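Local coordinates for phosphoenolpyruvate--protein phosphotransferase (Escherichia coli, PDB 5T12) that probably passes a phosphoryl group from phosphoenolpyruvate to the carrier protein NPr, here as the Enzyme I N-terminal domain of a longer enzyme, at residues A[84-87]-A[88-92]; A[234-237]-A[238-242]. The protein carries 1 engineered substitution. All coordinates share one frame; numbering follows the deposited sequence.

Interaction 1 of 2, residues A[84-87]-A[88-92]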
# COMPACT_ATOMS: atom_id res chain seq x y z
N ARG A 84 -13.23 -1.87 -21.63
CA ARG A 84 -13.69 -0.49 -21.59
C ARG A 84 -12.76 0.39 -20.78
O ARG A 84 -12.55 1.56 -21.13
CB ARG A 84 -15.11 -0.42 -21.03
CG ARG A 84 -16.19 -0.88 -22.00
CD ARG A 84 -17.53 -1.05 -21.31
NE ARG A 84 -17.50 -2.16 -20.36
CZ ARG A 84 -18.56 -2.57 -19.66
NH1 ARG A 84 -19.73 -1.96 -19.80
NH2 ARG A 84 -18.44 -3.59 -18.82
N LEU A 85 -12.18 -0.14 -19.70
CA LEU A 85 -11.17 0.60 -18.96
C LEU A 85 -9.93 0.84 -19.81
O LEU A 85 -9.36 1.93 -19.80
CB LEU A 85 -10.80 -0.15 -17.67
CG LEU A 85 -9.61 0.42 -16.89
CD1 LEU A 85 -9.93 1.81 -16.37
CD2 LEU A 85 -9.21 -0.51 -15.76
N ARG A 86 -9.49 -0.19 -20.55
CA ARG A 86 -8.31 -0.04 -21.39
C ARG A 86 -8.55 0.95 -22.52
O ARG A 86 -7.65 1.71 -22.89
CB ARG A 86 -7.89 -1.41 -21.93
CG ARG A 86 -6.53 -1.43 -22.59
CD ARG A 86 -6.65 -1.65 -24.09
NE ARG A 86 -7.27 -2.93 -24.42
CZ ARG A 86 -7.57 -3.31 -25.66
NH1 ARG A 86 -7.31 -2.51 -26.68
NH2 ARG A 86 -8.14 -4.49 -25.87
N ARG A 87 -9.76 0.96 -23.07
CA ARG A 87 -10.09 1.92 -24.13
C ARG A 87 -10.11 3.34 -23.59
O ARG A 87 -9.74 4.29 -24.30
CB ARG A 87 -11.42 1.56 -24.78
CG ARG A 87 -11.44 0.21 -25.47
CD ARG A 87 -12.74 -0.02 -26.22
NE ARG A 87 -12.86 0.87 -27.37
CZ ARG A 87 -13.86 0.83 -28.24
NH1 ARG A 87 -13.89 1.69 -29.26
NH2 ARG A 87 -14.83 -0.07 -28.11
N GLU A 88 -10.55 3.52 -22.34
CA GLU A 88 -10.47 4.84 -21.71
C GLU A 88 -9.02 5.30 -21.60
O GLU A 88 -8.72 6.48 -21.77
CB GLU A 88 -11.12 4.80 -20.33
CG GLU A 88 -12.63 4.61 -20.33
CD GLU A 88 -13.38 5.79 -20.92
OE1 GLU A 88 -13.46 5.88 -22.17
OE2 GLU A 88 -13.88 6.64 -20.15
N LEU A 89 -8.11 4.36 -21.31
CA LEU A 89 -6.70 4.70 -21.18
C LEU A 89 -6.05 4.94 -22.54
O LEU A 89 -5.19 5.81 -22.68
CB LEU A 89 -5.96 3.60 -20.42
CG LEU A 89 -6.42 3.36 -18.98
CD1 LEU A 89 -5.92 2.01 -18.48
CD2 LEU A 89 -5.93 4.47 -18.07
N PHE A 90 -6.46 4.17 -23.56
CA PHE A 90 -5.90 4.37 -24.89
C PHE A 90 -6.38 5.68 -25.51
O PHE A 90 -5.67 6.26 -26.34
CB PHE A 90 -6.26 3.19 -25.81
CG PHE A 90 -5.38 1.99 -25.63
CD1 PHE A 90 -4.50 1.91 -24.57
CD2 PHE A 90 -5.42 0.95 -26.54
CE1 PHE A 90 -3.68 0.80 -24.41
CE2 PHE A 90 -4.60 -0.15 -26.39
CZ PHE A 90 -3.73 -0.23 -25.32
N ALA A 91 -7.57 6.14 -25.13
CA ALA A 91 -8.07 7.42 -25.64
C ALA A 91 -7.20 8.58 -25.19
O ALA A 91 -7.06 9.57 -25.92
CB ALA A 91 -9.51 7.63 -25.18
N GLU A 92 -6.59 8.48 -24.00
CA GLU A 92 -5.67 9.51 -23.55
C GLU A 92 -4.31 9.39 -24.21
O GLU A 92 -3.62 10.40 -24.39
CB GLU A 92 -5.53 9.46 -22.03
CG GLU A 92 -6.78 9.90 -21.28
CD GLU A 92 -7.11 11.36 -21.50
OE1 GLU A 92 -6.17 12.17 -21.66
OE2 GLU A 92 -8.32 11.71 -21.52
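Arg86 and Phe90 meet one helical turn apart through a CH-pi contact. CD of Arg86 sits over one face of the Phe90 ring, 3.6 Å from the ring centroid. It is displaced toward the rim, and its shortest approach is 3.4 Å to CE2 of Phe90. CG of Arg86 is anti to the backbone N (chi1 -169°). The chain then bends at chi2, which is off a staggered position (-111°), and at chi3, and this folds the aliphatic part back along the helix to the ring. The guanidinium plane is turned 60° from the ring, and NH1 of Arg86 lies 3.6 Å from CE2 of Phe90. With an alanine in place of Phe90, CD of Arg86 is likely to lose the ring face it rests on, and the guanidinium would be freer to swing.

Apolar contact continues beside this pair. CG of Leu85 lies 4.3 Å from CD1 of Leu89, and Leu89 is buried against Leu47 of helix 36-61 and Val106 of helix 99-115. Phe90 also touches helix 36-61, at Arg40 and Thr44.

The backbone is held by four successive hydrogen bonds. Glu88 N, Leu89 N, Phe90 N and Ala91 N donate to the carbonyls of Arg84, Leu85, Arg86 and Arg87. The shortest is Phe90 N to Arg86 O, at 2.8 Å. Among the charged groups, Arg84 turns to a salt bridge with Asp82, and Glu88 has a long, weak ion pair with Lys109.

The i to i+4 ladder is that of a regular alpha helix. Helix 83-94 belongs to the alpha-helical subdomain of the Enzyme I N-terminal domain, the part that in relatives receives the HPr-type carrier.

Interaction 2 of 2, residues A[234-237]-A[238-242]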
# COMPACT_ATOMS: atom_id res chain seq x y z
N GLN A 234 22.95 -5.53 26.65
CA GLN A 234 22.92 -5.29 28.09
C GLN A 234 22.54 -6.55 28.85
O GLN A 234 23.20 -6.92 29.83
CB GLN A 234 21.95 -4.15 28.41
CG GLN A 234 22.61 -2.82 28.72
CD GLN A 234 21.61 -1.77 29.13
OE1 GLN A 234 20.47 -2.08 29.48
NE2 GLN A 234 22.02 -0.51 29.10
N GLU A 235 21.47 -7.22 28.42
CA GLU A 235 21.07 -8.46 29.07
C GLU A 235 22.13 -9.55 28.91
O GLU A 235 22.32 -10.37 29.81
CB GLU A 235 19.73 -8.94 28.50
CG GLU A 235 19.28 -10.31 28.97
CD GLU A 235 18.99 -10.36 30.45
OE1 GLU A 235 18.68 -9.30 31.04
OE2 GLU A 235 19.08 -11.46 31.04
N TYR A 236 22.83 -9.55 27.77
CA TYR A 236 23.88 -10.54 27.55
C TYR A 236 25.05 -10.33 28.49
O TYR A 236 25.53 -11.27 29.13
CB TYR A 236 24.32 -10.50 26.09
CG TYR A 236 25.56 -11.31 25.77
CD1 TYR A 236 25.53 -12.69 25.80
CD2 TYR A 236 26.75 -10.68 25.43
CE1 TYR A 236 26.66 -13.44 25.50
CE2 TYR A 236 27.88 -11.41 25.13
CZ TYR A 236 27.83 -12.79 25.17
OH TYR A 236 28.96 -13.52 24.87
N GLN A 237 25.54 -9.09 28.59
CA GLN A 237 26.60 -8.80 29.55
C GLN A 237 26.13 -8.94 30.99
O GLN A 237 26.96 -9.11 31.88
CB GLN A 237 27.17 -7.39 29.32
CG GLN A 237 26.46 -6.29 30.10
CD GLN A 237 27.23 -4.99 30.09
OE1 GLN A 237 27.23 -4.25 29.11
NE2 GLN A 237 27.91 -4.70 31.20
N ARG A 238 24.82 -8.86 31.22
CA ARG A 238 24.29 -9.10 32.56
C ARG A 238 24.43 -10.56 32.94
O ARG A 238 24.84 -10.89 34.06
CB ARG A 238 22.83 -8.67 32.63
CG ARG A 238 22.25 -8.66 34.03
CD ARG A 238 20.73 -8.62 34.01
NE ARG A 238 20.15 -9.90 33.65
CZ ARG A 238 19.90 -10.88 34.52
NH1 ARG A 238 20.19 -10.72 35.80
NH2 ARG A 238 19.37 -12.02 34.10
N LEU A 239 24.10 -11.47 32.02
CA LEU A 239 24.22 -12.90 32.29
C LEU A 239 25.67 -13.32 32.43
O LEU A 239 25.97 -14.27 33.18
CB LEU A 239 23.54 -13.70 31.18
CG LEU A 239 22.02 -13.58 31.05
CD1 LEU A 239 21.58 -13.90 29.64
CD2 LEU A 239 21.33 -14.50 32.05
N ILE A 240 26.59 -12.65 31.74
CA ILE A 240 28.01 -13.01 31.83
C ILE A 240 28.52 -12.76 33.24
O ILE A 240 29.21 -13.60 33.83
CB ILE A 240 28.83 -12.24 30.78
CG1 ILE A 240 28.41 -12.66 29.37
CG2 ILE A 240 30.32 -12.48 30.99
CD1 ILE A 240 29.24 -12.03 28.28
N SER A 241 28.20 -11.60 33.81
CA SER A 241 28.54 -11.34 35.20
C SER A 241 27.72 -12.19 36.17
O SER A 241 28.04 -12.23 37.36
CB SER A 241 28.35 -9.85 35.53
OG SER A 241 26.99 -9.49 35.49
N GLU A 242 26.67 -12.85 35.68
CA GLU A 242 25.93 -13.81 36.49
C GLU A 242 26.58 -15.18 36.34
O GLU A 242 27.80 -15.32 36.46
CB GLU A 242 24.46 -13.86 36.07
CG GLU A 242 23.51 -14.49 37.08
CD GLU A 242 23.73 -15.99 37.26
OE1 GLU A 242 24.51 -16.37 38.16
OE2 GLU A 242 23.14 -16.77 36.49
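Glu235 and Arg238 lie side by side and point the same way, joined by a salt bridge. The arginine grips the carboxylate side-on, with NE and NH2. NE of Arg238 reaches OE1 of Glu235 at 3.1 Å, from above the carboxylate plane. NH2 of Arg238 reaches OE2 of Glu235, also at 3.1 Å. This second bond lies in the guanidinium plane and uses the syn lone pair of OE2. A weak third bond runs from NE to OE2. The two flat groups are 38° apart, so the pairing is twisted and not coplanar. Chi1 of Arg238 is trans (-171°), and a bend at chi3 brings NE round to the glutamate. The same carboxylate skirts Leu239, whose CG is 3.6 Å from OE2 of Glu235.

The salt bridge spans i to i+3 and the next pair spans i to i+4, both on helix 228-241, the last helix of the modelled chain. Its backbone bonds include Leu239 N to Glu235 O and Ile240 N to Tyr236 O. Near the end the pattern slackens: Ser241 N to Gln237 O is a weak bond of 3.4 Å. OG of Ser241 turns back to donate to the carbonyl O of Arg238, at 2.9 Å.

Tyr236 and Ile240 cross at a slant. The methyl CD1 of Ile240 lies over one face of the Tyr236 ring, 3.8 Å from the centroid. It is offset toward the rim, on the CE2 and CZ side, and makes a CH-pi contact. CG1 of Ile240 is anti to its carbonyl carbon (chi1 -65°), and the extended chain beyond carries CD1 over the ring.

How the interactions relate
Interaction 1 lies on helix 83-94 and interaction 2 on helix 228-241. Their centres are about 65 Å apart and their nearest atoms about 53 Å, on opposite sides of the chain's centre. They come in series along the chain and do not touch. Helix 83-94 packs against helices 36-61 and 99-115, in the N-terminal region typical of PEP-utilising enzymes. Helix 228-241 follows strand 223-226 of the mixed beta-sheet. The strands and other helices lie between the two sites. Both are local contacts within single helices, one packed on two neighbouring helices and one mostly exposed. Helix 228-241 ends the modelled chain, where the full-length enzyme would probably continue toward its C-terminal part.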